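Local atomic coordinates of lectin (Pleurotus ostreatus, PDB entry 6T1D), a protein that binds galactose-containing sugars such as melibiose through calcium ions that coordinate two hydroxyls of the galactose ring. Residues 38-43 and 126-131; 58-63 and 113-118; 75-80 and 100-105; 79-84 and 119-124. All coordinates share one frame; numbering follows the deposited sequence.

Contact 1 (38-43 and 126-131); sequences WIWTGE and SPAGIM. With CA (calcium ion), chain S; GLA (alpha-D-galactopyranose), chain G.
Ala128 sets its methyl group squarely over the indole of Trp40: CB of Ala128 lies 3.5 Å from the centroid of the five-membered ring, only 17° off the normal, a CH-pi contact on the ring face. Trp40 reaches this position with CG anti to its backbone N (chi1 -166°), which swings the indole under the Ala128-Gly129 backbone. A second CH-pi contact forms at the other end, where CE of Met131 stands 3.7 Å from the centroid of the five-membered ring of Trp38; SD of Met131 lies over the same face, adding a Met-aromatic contact. The bend of Met131 at chi3 (-72°) brings its methyl back over that ring, while O of Gly129 approaches the edge of the indole. Between the two tryptophans, Ile39 and Ile130 form an antiparallel hydrogen-bonded pair, with Ile39 N to Ile130 O at 3.1 Å and Ile130 N to Ile39 O at 3.0 Å. Their CG1 atoms meet as well, and Phe58 packs on both.

Everything that touches across this pair of segments is buried. The looser side is the 126-127 end, where Pro127 is partly exposed and neither residue meets 38-43. There the chain turns to the sugar: Ser126 OG (2.4 Å) and Pro127 O (2.6 Å) both bind the calcium ion, and CD of Pro127 comes within 3.3 Å of C6 of the galactose. Polar calcium ligands thus lead straight into a buried strand packed by apolar and aromatic side chains and joined to 38-40 by two backbone bonds.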
loop_
_atom_site.group_PDB
_atom_site.type_symbol
_atom_site.label_atom_id
_atom_site.label_comp_id
_atom_site.label_asym_id
_atom_site.label_seq_id
_atom_site.Cartn_x
_atom_site.Cartn_y
_atom_site.Cartn_z
ATOM N N TRP A 38 -10.592 42.067 -0.566
ATOM C CA TRP A 38 -10.883 41.901 0.845
ATOM C C TRP A 38 -12.387 41.974 1.022
ATOM O O TRP A 38 -13.051 42.810 0.406
ATOM C CB TRP A 38 -10.192 42.985 1.674
ATOM C CG TRP A 38 -8.678 42.962 1.655
ATOM C CD1 TRP A 38 -7.864 43.676 0.836
ATOM C CD2 TRP A 38 -7.814 42.219 2.533
ATOM N NE1 TRP A 38 -6.544 43.413 1.129
ATOM C CE2 TRP A 38 -6.488 42.525 2.169
ATOM C CE3 TRP A 38 -8.036 41.329 3.590
ATOM C CZ2 TRP A 38 -5.388 41.964 2.809
ATOM C CZ3 TRP A 38 -6.947 40.776 4.226
ATOM C CH2 TRP A 38 -5.633 41.095 3.831
ATOM N N ILE A 39 -12.939 41.062 1.817
ATOM C CA ILE A 39 -14.375 41.031 2.059
ATOM C C ILE A 39 -14.636 40.986 3.559
ATOM O O ILE A 39 -13.777 40.582 4.349
ATOM C CB ILE A 39 -15.043 39.844 1.354
ATOM C CG1 ILE A 39 -14.496 38.529 1.910
ATOM C CG2 ILE A 39 -14.811 39.928 -0.137
ATOM C CD1 ILE A 39 -15.142 37.276 1.331
ATOM N N TRP A 40 -15.821 41.455 3.948
ATOM C CA TRP A 40 -16.307 41.332 5.322
ATOM C C TRP A 40 -17.834 41.411 5.286
ATOM O O TRP A 40 -18.440 41.249 4.220
ATOM C CB TRP A 40 -15.653 42.398 6.212
ATOM C CG TRP A 40 -15.808 42.162 7.689
ATOM C CD1 TRP A 40 -16.554 42.900 8.567
ATOM C CD2 TRP A 40 -15.206 41.114 8.456
ATOM N NE1 TRP A 40 -16.434 42.383 9.830
ATOM C CE2 TRP A 40 -15.620 41.282 9.786
ATOM C CE3 TRP A 40 -14.348 40.054 8.145
ATOM C CZ2 TRP A 40 -15.212 40.427 10.804
ATOM C CZ3 TRP A 40 -13.948 39.198 9.160
ATOM C CH2 TRP A 40 -14.377 39.394 10.473
ATOM N N THR A 41 -18.459 41.651 6.451
ATOM C CA THR A 41 -19.918 41.552 6.559
ATOM C C THR A 41 -20.626 42.820 6.107
ATOM O O THR A 41 -21.756 42.751 5.611
ATOM C CB THR A 41 -20.351 41.254 7.995
ATOM O OG1 THR A 41 -19.876 42.289 8.869
ATOM C CG2 THR A 41 -19.837 39.908 8.452
ATOM N N GLY A 42 -20.022 43.976 6.325
ATOM C CA GLY A 42 -20.700 45.211 6.036
ATOM C C GLY A 42 -21.555 45.742 7.158
ATOM O O GLY A 42 -22.349 46.660 6.920
ATOM N N GLU A 43 -21.431 45.185 8.367
ATOM C CA GLU A 43 -22.056 45.793 9.537
ATOM C C GLU A 43 -21.751 47.286 9.597
ATOM O O GLU A 43 -22.635 48.101 9.880
ATOM C CB GLU A 43 -21.582 45.079 10.802
ATOM C CG GLU A 43 -22.310 43.756 11.070
ATOM C CD GLU A 43 -21.441 42.700 11.754
ATOM O OE1 GLU A 43 -20.282 42.457 11.325
ATOM O OE2 GLU A 43 -21.924 42.114 12.744
ATOM N N SER A 126 -11.477 48.468 14.769
ATOM C CA SER A 126 -10.409 48.313 13.795
ATOM C C SER A 126 -10.949 47.701 12.514
ATOM O O SER A 126 -12.023 47.091 12.509
ATOM C CB SER A 126 -9.284 47.430 14.357
ATOM O OG SER A 126 -9.667 46.069 14.392
ATOM N N PRO A 127 -10.231 47.859 11.404
ATOM C CA PRO A 127 -10.635 47.209 10.153
ATOM C C PRO A 127 -10.667 45.691 10.252
ATOM O O PRO A 127 -10.035 45.069 11.111
ATOM C CB PRO A 127 -9.562 47.667 9.159
ATOM C CG PRO A 127 -9.133 48.976 9.678
ATOM C CD PRO A 127 -9.209 48.889 11.179
ATOM N N ALA A 128 -11.416 45.098 9.327
ATOM C CA ALA A 128 -11.616 43.659 9.287
ATOM C C ALA A 128 -11.761 43.222 7.837
ATOM O O ALA A 128 -12.295 43.970 7.011
ATOM C CB ALA A 128 -12.853 43.244 10.094
ATOM N N GLY A 129 -11.243 42.032 7.526
ATOM C CA GLY A 129 -11.374 41.489 6.187
ATOM C C GLY A 129 -10.616 40.201 5.956
ATOM O O GLY A 129 -9.576 39.984 6.578
ATOM N N ILE A 130 -11.116 39.338 5.072
ATOM C CA ILE A 130 -10.397 38.138 4.662
ATOM C C ILE A 130 -10.180 38.191 3.154
ATOM O O ILE A 130 -11.045 38.654 2.403
ATOM C CB ILE A 130 -11.129 36.840 5.065
ATOM C CG1 ILE A 130 -12.416 36.680 4.280
ATOM C CG2 ILE A 130 -11.467 36.841 6.532
ATOM C CD1 ILE A 130 -13.137 35.415 4.606
ATOM N N MET A 131 -9.017 37.715 2.720
ATOM C CA MET A 131 -8.627 37.680 1.318
ATOM C C MET A 131 -8.051 36.313 1.018
ATOM O O MET A 131 -7.144 35.857 1.717
ATOM C CB MET A 131 -7.586 38.761 1.001
ATOM C CG MET A 131 -6.735 38.496 -0.266
ATOM S SD MET A 131 -5.645 39.852 -0.786
ATOM C CE MET A 131 -6.800 41.030 -1.425
HETATM CA CA CA S . -8.672 44.315 13.168
HETATM C C1 GLA G . -3.613 46.710 13.567
HETATM C C2 GLA G . -4.563 45.638 14.106
HETATM C C3 GLA G . -5.370 45.029 13.037
HETATM C C4 GLA G . -6.078 46.042 12.233
HETATM C C5 GLA G . -5.123 47.122 11.698
HETATM C C6 GLA G . -5.943 48.213 11.027
HETATM O O2 GLA G . -3.785 44.608 14.754
HETATM O O3 GLA G . -6.375 44.106 13.654
HETATM O O4 GLA G . -7.084 46.671 13.053
HETATM O O5 GLA G . -4.322 47.725 12.761
HETATM O O6 GLA G . -5.156 49.378 10.880
#

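Contact 2 (58-63 and 113-118); sequences FRKNIT and NLFAIA
Strands 58-63 and 113-118 run antiparallel, their short axes 4.7 Å apart at closest and 166° between directions. Phe58-Ile117, Lys60-Phe115 and Ile62-Asn113 are hydrogen-bonded pairs, each closed by two bonds, though the one from Phe58 N to Ile117 O is weak; Arg59-Ala116 and Asn61-Leu114 are the non-hydrogen-bonded pairs between them. The bond from Phe115 N to Lys60 O, at 2.8 Å, is nearly straight at 166°.

One face carries Phe58, Lys60, Ile62, Asn113, Phe115 and Ile117. Here CD1 of Ile62 meets CE2 of Phe115 at 3.4 Å, and O of Ile117 approaches CD1 of Phe58 at the ring edge, also at 3.4 Å. Lys60 leads off to Ser151 OG, and Asn113 OD1 accepts from Gln109 N. On the other face, Leu114 lays CD1 over the centre of the Arg59 guanidinium, while the same methyl touches OD1 of Asn61 at 3.4 Å. A bend at chi3 (56°) folds the arginine back over Leu114; beyond it, NE forms a salt bridge with Asp170 and NH1 bonds to the carbonyls of Phe163 and Leu165.

The faces therefore differ in chemistry: Phe58, Phe115 and Ile117 pack against strand 129-138, whereas the other side places an apolar methyl against a buried guanidinium whose NE and NH1 have partners of their own.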
loop_
_atom_site.group_PDB
_atom_site.type_symbol
_atom_site.label_atom_id
_atom_site.label_comp_id
_atom_site.label_asym_id
_atom_site.label_seq_id
_atom_site.Cartn_x
_atom_site.Cartn_y
_atom_site.Cartn_z
ATOM N N PHE A 58 -18.135 32.926 6.329
ATOM C CA PHE A 58 -18.053 33.201 4.895
ATOM C C PHE A 58 -18.079 31.892 4.128
ATOM O O PHE A 58 -17.297 30.991 4.433
ATOM C CB PHE A 58 -16.771 33.950 4.542
ATOM C CG PHE A 58 -16.625 35.247 5.246
ATOM C CD1 PHE A 58 -16.013 35.308 6.487
ATOM C CD2 PHE A 58 -17.131 36.414 4.690
ATOM C CE1 PHE A 58 -15.889 36.520 7.148
ATOM C CE2 PHE A 58 -17.013 37.613 5.345
ATOM C CZ PHE A 58 -16.391 37.670 6.577
ATOM N N ARG A 59 -18.945 31.793 3.119
ATOM C CA ARG A 59 -19.088 30.574 2.338
ATOM C C ARG A 59 -18.975 30.885 0.852
ATOM O O ARG A 59 -19.342 31.971 0.405
ATOM C CB ARG A 59 -20.446 29.856 2.618
ATOM C CG ARG A 59 -20.516 29.155 3.972
ATOM C CD ARG A 59 -21.925 28.702 4.395
ATOM N NE ARG A 59 -22.611 27.823 3.446
ATOM C CZ ARG A 59 -22.803 26.511 3.613
ATOM N NH1 ARG A 59 -22.355 25.882 4.690
ATOM N NH2 ARG A 59 -23.460 25.820 2.694
ATOM N N LYS A 60 -18.555 29.878 0.082
ATOM C CA LYS A 60 -18.405 29.999 -1.365
ATOM C C LYS A 60 -18.588 28.616 -1.970
ATOM O O LYS A 60 -17.895 27.667 -1.589
ATOM C CB LYS A 60 -17.030 30.561 -1.730
ATOM C CG LYS A 60 -16.635 30.432 -3.199
ATOM C CD LYS A 60 -17.450 31.400 -4.053
ATOM C CE LYS A 60 -17.011 31.387 -5.510
ATOM N NZ LYS A 60 -17.777 32.396 -6.310
ATOM N N ASN A 61 -19.518 28.509 -2.911
ATOM C CA ASN A 61 -19.806 27.266 -3.604
ATOM C C ASN A 61 -19.180 27.316 -4.982
ATOM O O ASN A 61 -19.130 28.378 -5.607
ATOM C CB ASN A 61 -21.311 27.054 -3.722
ATOM C CG ASN A 61 -21.956 26.748 -2.393
ATOM O OD1 ASN A 61 -21.551 25.807 -1.700
ATOM N ND2 ASN A 61 -22.934 27.566 -1.998
ATOM N N ILE A 62 -18.713 26.170 -5.458
ATOM C CA ILE A 62 -18.075 26.093 -6.767
ATOM C C ILE A 62 -18.569 24.848 -7.487
ATOM O O ILE A 62 -18.752 23.789 -6.876
ATOM C CB ILE A 62 -16.535 26.132 -6.643
ATOM C CG1 ILE A 62 -16.067 27.593 -6.645
ATOM C CG2 ILE A 62 -15.855 25.334 -7.753
ATOM C CD1 ILE A 62 -14.715 27.782 -6.087
ATOM N N THR A 63 -18.818 24.994 -8.786
ATOM C CA THR A 63 -19.339 23.927 -9.626
ATOM C C THR A 63 -18.429 23.752 -10.832
ATOM O O THR A 63 -18.031 24.737 -11.464
ATOM C CB THR A 63 -20.758 24.237 -10.085
ATOM O OG1 THR A 63 -21.591 24.448 -8.936
ATOM C CG2 THR A 63 -21.296 23.063 -10.894
ATOM N N ASN A 113 -18.065 21.869 -4.717
ATOM C CA ASN A 113 -17.136 22.083 -3.612
ATOM C C ASN A 113 -17.519 23.337 -2.838
ATOM O O ASN A 113 -17.965 24.327 -3.422
ATOM C CB ASN A 113 -15.696 22.189 -4.103
ATOM C CG ASN A 113 -15.183 20.880 -4.636
ATOM O OD1 ASN A 113 -14.845 19.965 -3.868
ATOM N ND2 ASN A 113 -15.156 20.759 -5.958
ATOM N N LEU A 114 -17.341 23.280 -1.521
ATOM C CA LEU A 114 -17.729 24.350 -0.612
ATOM C C LEU A 114 -16.522 24.835 0.172
ATOM O O LEU A 114 -15.895 24.054 0.894
ATOM C CB LEU A 114 -18.797 23.871 0.367
ATOM C CG LEU A 114 -18.951 24.816 1.559
ATOM C CD1 LEU A 114 -19.789 26.041 1.202
ATOM C CD2 LEU A 114 -19.542 24.076 2.716
ATOM N N PHE A 115 -16.212 26.119 0.050
ATOM C CA PHE A 115 -15.198 26.757 0.876
ATOM C C PHE A 115 -15.875 27.562 1.976
ATOM O O PHE A 115 -16.912 28.191 1.743
ATOM C CB PHE A 115 -14.292 27.641 0.016
ATOM C CG PHE A 115 -13.633 26.885 -1.104
ATOM C CD1 PHE A 115 -12.478 26.160 -0.873
ATOM C CD2 PHE A 115 -14.199 26.852 -2.369
ATOM C CE1 PHE A 115 -11.894 25.428 -1.888
ATOM C CE2 PHE A 115 -13.615 26.121 -3.387
ATOM C CZ PHE A 115 -12.466 25.409 -3.145
ATOM N N ALA A 116 -15.320 27.495 3.189
ATOM C CA ALA A 116 -15.872 28.226 4.329
ATOM C C ALA A 116 -14.752 28.748 5.218
ATOM O O ALA A 116 -13.827 28.004 5.555
ATOM C CB ALA A 116 -16.829 27.353 5.155
ATOM N N ILE A 117 -14.841 30.025 5.592
ATOM C CA ILE A 117 -13.842 30.708 6.408
ATOM C C ILE A 117 -14.566 31.373 7.567
ATOM O O ILE A 117 -15.562 32.072 7.354
ATOM C CB ILE A 117 -13.072 31.771 5.600
ATOM C CG1 ILE A 117 -12.463 31.181 4.341
ATOM C CG2 ILE A 117 -11.992 32.429 6.444
ATOM C CD1 ILE A 117 -11.732 32.214 3.531
ATOM N N ALA A 118 -14.062 31.182 8.779
ATOM C CA ALA A 118 -14.558 31.896 9.956
ATOM C C ALA A 118 -13.514 32.941 10.319
ATOM O O ALA A 118 -12.510 32.628 10.964
ATOM C CB ALA A 118 -14.822 30.951 11.123
#

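Contact 3 (75-80 and 100-105); sequences IVVASD and QGQALF. With CA (calcium ion), chain S; GLA (alpha-D-galactopyranose), chain G.
Gly101, having no side chain, lets the branched side chain of Val76 settle where the two strands draw together: CG1 of Val76 sits 4.2 Å from CA of Gly101. CB of Ala78 closes on the same glycine from further along, so two side chains of 75-80 share the place where the partner has none.

From Gly101 onward the pairing is regular and antiparallel. Ile75-Leu104 and Val77-Gln102 are hydrogen-bonded pairs, with Leu104 N to Ile75 O at 2.7 Å and Gln102 N to Val77 O at 2.8 Å; Val76-Ala103 lies between them as a non-hydrogen-bonded pair. On the face of Ile75, Val77, Gln102 and Leu104, CG1 of Val77 touches both CD1 of Leu104 (3.9 Å) and OE1 of Gln102 (3.7 Å). Val77 and Gln102 point the same way, side by side; the glutamine, trans about chi1 (169°) and extended beyond, hydrogen-bonds through OE1 to NE2 of His83 and through its own NE2 to the carbonyl of Thr94.

Strand 101-107 is an outermost strand of its four-stranded sheet within this chain, and 70-79 separates it from 129-138. Phe85 of strand 82-87 packs on Ile75 and Leu104 from the facing sheet, and beyond Ser79 the chain turns a corner at the calcium ligand Asp80.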
loop_
_atom_site.group_PDB
_atom_site.type_symbol
_atom_site.label_atom_id
_atom_site.label_comp_id
_atom_site.label_asym_id
_atom_site.label_seq_id
_atom_site.Cartn_x
_atom_site.Cartn_y
_atom_site.Cartn_z
ATOM N N ILE A 75 -4.281 27.178 -2.349
ATOM C CA ILE A 75 -4.985 28.255 -1.638
ATOM C C ILE A 75 -3.991 29.150 -0.911
ATOM O O ILE A 75 -3.114 28.658 -0.192
ATOM C CB ILE A 75 -6.015 27.714 -0.633
ATOM C CG1 ILE A 75 -7.127 26.951 -1.340
ATOM C CG2 ILE A 75 -6.603 28.840 0.171
ATOM C CD1 ILE A 75 -8.087 26.310 -0.379
ATOM N N VAL A 76 -4.150 30.462 -1.075
ATOM C CA VAL A 76 -3.426 31.471 -0.308
ATOM C C VAL A 76 -4.466 32.333 0.391
ATOM O O VAL A 76 -5.437 32.761 -0.241
ATOM C CB VAL A 76 -2.517 32.321 -1.213
ATOM C CG1 VAL A 76 -1.762 33.362 -0.407
ATOM C CG2 VAL A 76 -1.561 31.409 -1.987
ATOM N N VAL A 77 -4.300 32.533 1.697
ATOM C CA VAL A 77 -5.294 33.226 2.516
ATOM C C VAL A 77 -4.585 34.121 3.535
ATOM O O VAL A 77 -3.562 33.737 4.115
ATOM C CB VAL A 77 -6.264 32.214 3.186
ATOM C CG1 VAL A 77 -5.521 31.214 4.059
ATOM C CG2 VAL A 77 -7.313 32.927 4.002
ATOM N N ALA A 78 -5.114 35.338 3.722
ATOM C CA ALA A 78 -4.650 36.284 4.737
ATOM C C ALA A 78 -5.867 36.906 5.402
ATOM O O ALA A 78 -6.973 36.858 4.862
ATOM C CB ALA A 78 -3.769 37.386 4.163
ATOM N N SER A 79 -5.681 37.444 6.607
ATOM C CA SER A 79 -6.846 37.909 7.348
ATOM C C SER A 79 -6.484 39.015 8.329
ATOM O O SER A 79 -5.384 39.050 8.887
ATOM C CB SER A 79 -7.522 36.763 8.098
ATOM O OG SER A 79 -6.625 36.165 9.007
ATOM N N ASP A 80 -7.434 39.918 8.525
ATOM C CA ASP A 80 -7.424 40.911 9.596
ATOM C C ASP A 80 -8.695 40.632 10.377
ATOM O O ASP A 80 -9.767 41.113 10.003
ATOM C CB ASP A 80 -7.383 42.336 9.034
ATOM C CG ASP A 80 -7.501 43.425 10.109
ATOM O OD1 ASP A 80 -7.726 43.102 11.296
ATOM O OD2 ASP A 80 -7.361 44.622 9.758
ATOM N N GLN A 100 1.178 38.805 5.596
ATOM C CA GLN A 100 1.649 37.646 4.857
ATOM C C GLN A 100 0.532 36.624 4.706
ATOM O O GLN A 100 -0.233 36.377 5.647
ATOM C CB GLN A 100 2.851 37.013 5.543
ATOM C CG GLN A 100 3.486 35.911 4.732
ATOM C CD GLN A 100 4.814 35.487 5.296
ATOM O OE1 GLN A 100 5.073 34.299 5.468
ATOM N NE2 GLN A 100 5.671 36.462 5.588
ATOM N N GLY A 101 0.420 36.070 3.499
ATOM C CA GLY A 101 -0.539 35.020 3.245
ATOM C C GLY A 101 -0.045 33.658 3.691
ATOM O O GLY A 101 1.118 33.462 4.048
ATOM N N GLN A 102 -0.967 32.699 3.663
ATOM C CA GLN A 102 -0.728 31.340 4.121
ATOM C C GLN A 102 -1.138 30.357 3.035
ATOM O O GLN A 102 -2.247 30.456 2.494
ATOM C CB GLN A 102 -1.528 31.065 5.393
ATOM C CG GLN A 102 -1.563 29.615 5.822
ATOM C CD GLN A 102 -2.562 29.430 6.934
ATOM O OE1 GLN A 102 -3.508 30.207 7.036
ATOM N NE2 GLN A 102 -2.369 28.413 7.769
ATOM N N ALA A 103 -0.269 29.392 2.746
ATOM C CA ALA A 103 -0.521 28.428 1.683
ATOM C C ALA A 103 -1.208 27.190 2.224
ATOM O O ALA A 103 -0.791 26.630 3.242
ATOM C CB ALA A 103 0.780 28.014 0.999
ATOM N N LEU A 104 -2.234 26.739 1.505
ATOM C CA LEU A 104 -2.958 25.521 1.817
ATOM C C LEU A 104 -3.162 24.724 0.536
ATOM O O LEU A 104 -3.194 25.286 -0.564
ATOM C CB LEU A 104 -4.294 25.840 2.493
ATOM C CG LEU A 104 -4.102 26.677 3.766
ATOM C CD1 LEU A 104 -5.401 27.280 4.271
ATOM C CD2 LEU A 104 -3.423 25.879 4.877
ATOM N N PHE A 105 -3.242 23.402 0.681
ATOM C CA PHE A 105 -3.471 22.487 -0.432
ATOM C C PHE A 105 -4.542 21.476 -0.044
ATOM O O PHE A 105 -4.482 20.888 1.041
ATOM C CB PHE A 105 -2.179 21.772 -0.851
ATOM C CG PHE A 105 -1.071 22.718 -1.257
ATOM C CD1 PHE A 105 -0.226 23.274 -0.312
ATOM C CD2 PHE A 105 -0.907 23.076 -2.587
ATOM C CE1 PHE A 105 0.790 24.147 -0.688
ATOM C CE2 PHE A 105 0.093 23.947 -2.972
ATOM C CZ PHE A 105 0.945 24.486 -2.019
HETATM CA CA CA S . -8.672 44.315 13.168
HETATM C C1 GLA G . -3.613 46.710 13.567
HETATM C C2 GLA G . -4.563 45.638 14.106
HETATM C C3 GLA G . -5.370 45.029 13.037
HETATM C C4 GLA G . -6.078 46.042 12.233
HETATM C C5 GLA G . -5.123 47.122 11.698
HETATM C C6 GLA G . -5.943 48.213 11.027
HETATM O O2 GLA G . -3.785 44.608 14.754
HETATM O O3 GLA G . -6.375 44.106 13.654
HETATM O O4 GLA G . -7.084 46.671 13.053
HETATM O O5 GLA G . -4.322 47.725 12.761
HETATM O O6 GLA G . -5.156 49.378 10.880
#

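Contact 4 (79-84 and 119-124); sequences SDDAHT and GQNLVA. With CA (calcium ion), chain S; GLA (alpha-D-galactopyranose), chain G.
Asp81 OD2 and Asn121 OD1 come from opposite segments to the same calcium ion, at 2.4 Å and 2.3 Å, and lie close to one another because the cation draws both in. Asp80 OD1 adds a third ligand at 2.4 Å; Ser126 OG and Pro127 O complete the protein's share, with O3 and O4 of the galactose. A cis peptide bond joins Asp80 to Asp81, which probably helps two consecutive carboxylates reach one ion. Two of the ligands are held from outside: Asp80 OD2 accepts from Trp187 NE1, and Asn121 ND2 donates to the carbonyl of Ile52.

Among the hydrogen bonds, O of Gln120 accepts from both Asp81 N (2.6 Å) and Ala82 N (3.1 Å), the signature of a classic beta bulge. Gln120 N returns a bond to Ala82 O, meeting it from above the carbonyl plane. Leu122 N donates to Asp81 OD2 at 3.1 Å, likewise from above the carboxylate plane, so this oxygen is held by the metal and by a backbone N-H. With CG beside the backbone N (chi1 -74°), Asp81 leans across toward that amide. Within 79-84, Ser79 OG shares a hydrogen bond with His83 ND1 in the plane of the imidazole.

Apolar contact is slight, with CB of Ala82 4.4 Å from CD1 of Leu122. Val123 lines the sugar pocket, its CG2 lying 3.6 Å from O3 of the galactose. The ion probably offsets the mutual repulsion of adjacent aspartates, and the bulge with its cis peptide probably presents both to the calcium, which in turn binds the sugar.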
loop_
_atom_site.group_PDB
_atom_site.type_symbol
_atom_site.label_atom_id
_atom_site.label_comp_id
_atom_site.label_asym_id
_atom_site.label_seq_id
_atom_site.Cartn_x
_atom_site.Cartn_y
_atom_site.Cartn_z
ATOM N N SER A 79 -5.681 37.444 6.607
ATOM C CA SER A 79 -6.846 37.909 7.348
ATOM C C SER A 79 -6.484 39.015 8.329
ATOM O O SER A 79 -5.384 39.050 8.887
ATOM C CB SER A 79 -7.522 36.763 8.098
ATOM O OG SER A 79 -6.625 36.165 9.007
ATOM N N ASP A 80 -7.434 39.918 8.525
ATOM C CA ASP A 80 -7.424 40.911 9.596
ATOM C C ASP A 80 -8.695 40.632 10.377
ATOM O O ASP A 80 -9.767 41.113 10.003
ATOM C CB ASP A 80 -7.383 42.336 9.034
ATOM C CG ASP A 80 -7.501 43.425 10.109
ATOM O OD1 ASP A 80 -7.726 43.102 11.296
ATOM O OD2 ASP A 80 -7.361 44.622 9.758
ATOM N N ASP A 81 -8.570 39.894 11.476
ATOM C CA ASP A 81 -7.267 39.529 12.035
ATOM C C ASP A 81 -6.878 38.056 11.909
ATOM O O ASP A 81 -5.697 37.734 11.762
ATOM C CB ASP A 81 -7.223 39.929 13.509
ATOM C CG ASP A 81 -7.079 41.421 13.696
ATOM O OD1 ASP A 81 -5.921 41.896 13.625
ATOM O OD2 ASP A 81 -8.112 42.114 13.887
ATOM N N ALA A 82 -7.850 37.155 11.986
ATOM C CA ALA A 82 -7.550 35.731 11.963
ATOM C C ALA A 82 -8.624 35.007 11.172
ATOM O O ALA A 82 -9.668 35.576 10.846
ATOM C CB ALA A 82 -7.442 35.165 13.382
ATOM N N HIS A 83 -8.355 33.735 10.863
ATOM C CA HIS A 83 -9.245 32.949 10.018
ATOM C C HIS A 83 -9.092 31.468 10.326
ATOM O O HIS A 83 -8.056 31.031 10.830
ATOM C CB HIS A 83 -8.943 33.212 8.549
ATOM C CG HIS A 83 -7.581 32.764 8.137
ATOM N ND1 HIS A 83 -6.498 33.612 8.116
ATOM C CD2 HIS A 83 -7.123 31.560 7.725
ATOM C CE1 HIS A 83 -5.431 32.952 7.707
ATOM N NE2 HIS A 83 -5.783 31.707 7.456
ATOM N N THR A 84 -10.150 30.702 10.032
ATOM C CA THR A 84 -10.108 29.239 10.018
ATOM C C THR A 84 -10.756 28.737 8.734
ATOM O O THR A 84 -11.917 29.056 8.461
ATOM C CB THR A 84 -10.813 28.631 11.232
ATOM O OG1 THR A 84 -10.192 29.093 12.435
ATOM C CG2 THR A 84 -10.691 27.139 11.188
ATOM N N GLY A 119 -13.747 34.179 9.900
ATOM C CA GLY A 119 -12.813 35.250 10.173
ATOM C C GLY A 119 -13.110 35.905 11.506
ATOM O O GLY A 119 -14.233 35.863 11.998
ATOM N N GLN A 120 -12.079 36.509 12.090
ATOM C CA GLN A 120 -12.161 37.106 13.417
ATOM C C GLN A 120 -11.526 38.482 13.391
ATOM O O GLN A 120 -10.402 38.638 12.902
ATOM C CB GLN A 120 -11.435 36.269 14.464
ATOM C CG GLN A 120 -12.044 34.940 14.793
ATOM C CD GLN A 120 -11.166 34.167 15.754
ATOM O OE1 GLN A 120 -10.407 34.758 16.521
ATOM N NE2 GLN A 120 -11.244 32.842 15.701
ATOM N N ASN A 121 -12.235 39.473 13.922
ATOM C CA ASN A 121 -11.649 40.776 14.204
ATOM C C ASN A 121 -11.316 40.826 15.691
ATOM O O ASN A 121 -12.219 40.770 16.531
ATOM C CB ASN A 121 -12.607 41.903 13.827
ATOM C CG ASN A 121 -11.921 43.233 13.756
ATOM O OD1 ASN A 121 -10.702 43.302 13.567
ATOM N ND2 ASN A 121 -12.689 44.309 13.914
ATOM N N LEU A 122 -10.032 40.949 16.014
ATOM C CA LEU A 122 -9.563 40.817 17.388
ATOM C C LEU A 122 -9.188 42.141 18.033
ATOM O O LEU A 122 -8.784 42.155 19.200
ATOM C CB LEU A 122 -8.370 39.858 17.456
ATOM C CG LEU A 122 -8.648 38.459 16.920
ATOM C CD1 LEU A 122 -7.411 37.595 17.034
ATOM C CD2 LEU A 122 -9.805 37.834 17.670
ATOM N N VAL A 123 -9.290 43.247 17.310
ATOM C CA VAL A 123 -8.985 44.559 17.853
ATOM C C VAL A 123 -10.230 45.411 17.720
ATOM O O VAL A 123 -10.757 45.583 16.614
ATOM C CB VAL A 123 -7.803 45.223 17.132
ATOM C CG1 VAL A 123 -7.600 46.624 17.688
ATOM C CG2 VAL A 123 -6.549 44.369 17.262
ATOM N N ALA A 124 -10.676 45.968 18.838
ATOM C CA ALA A 124 -11.904 46.738 18.825
ATOM C C ALA A 124 -11.735 47.964 17.946
ATOM O O ALA A 124 -10.653 48.557 17.884
ATOM C CB ALA A 124 -12.286 47.156 20.244
HETATM CA CA CA S . -8.672 44.315 13.168
HETATM C C1 GLA G . -3.613 46.710 13.567
HETATM C C2 GLA G . -4.563 45.638 14.106
HETATM C C3 GLA G . -5.370 45.029 13.037
HETATM C C4 GLA G . -6.078 46.042 12.233
HETATM C C5 GLA G . -5.123 47.122 11.698
HETATM C C6 GLA G . -5.943 48.213 11.027
HETATM O O2 GLA G . -3.785 44.608 14.754
HETATM O O3 GLA G . -6.375 44.106 13.654
HETATM O O4 GLA G . -7.084 46.671 13.053
HETATM O O5 GLA G . -4.322 47.725 12.761
HETATM O O6 GLA G . -5.156 49.378 10.880
#

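Along the chain, contact 1 encloses contacts 3 and 4, and also contact 2, which itself encloses contact 3; contacts 2 and 4 interleave. Contacts 2 and 4 lie on one five-stranded sheet and share strand 112-121, their centres 18 Å apart. Contact 3 belongs to the facing four-stranded sheet, where strand 70-79 neighbours strand 129-138 of contact 1, with centres 15 Å apart. Contacts 3 and 4 share Ser79 and Asp80, where the chain passes from one sheet to the other. Contacts 1 and 4 are closest, 9 Å between centres, and contribute all five protein residues of the calcium site, so strand ends from both sheets converge on one sugar-binding ion.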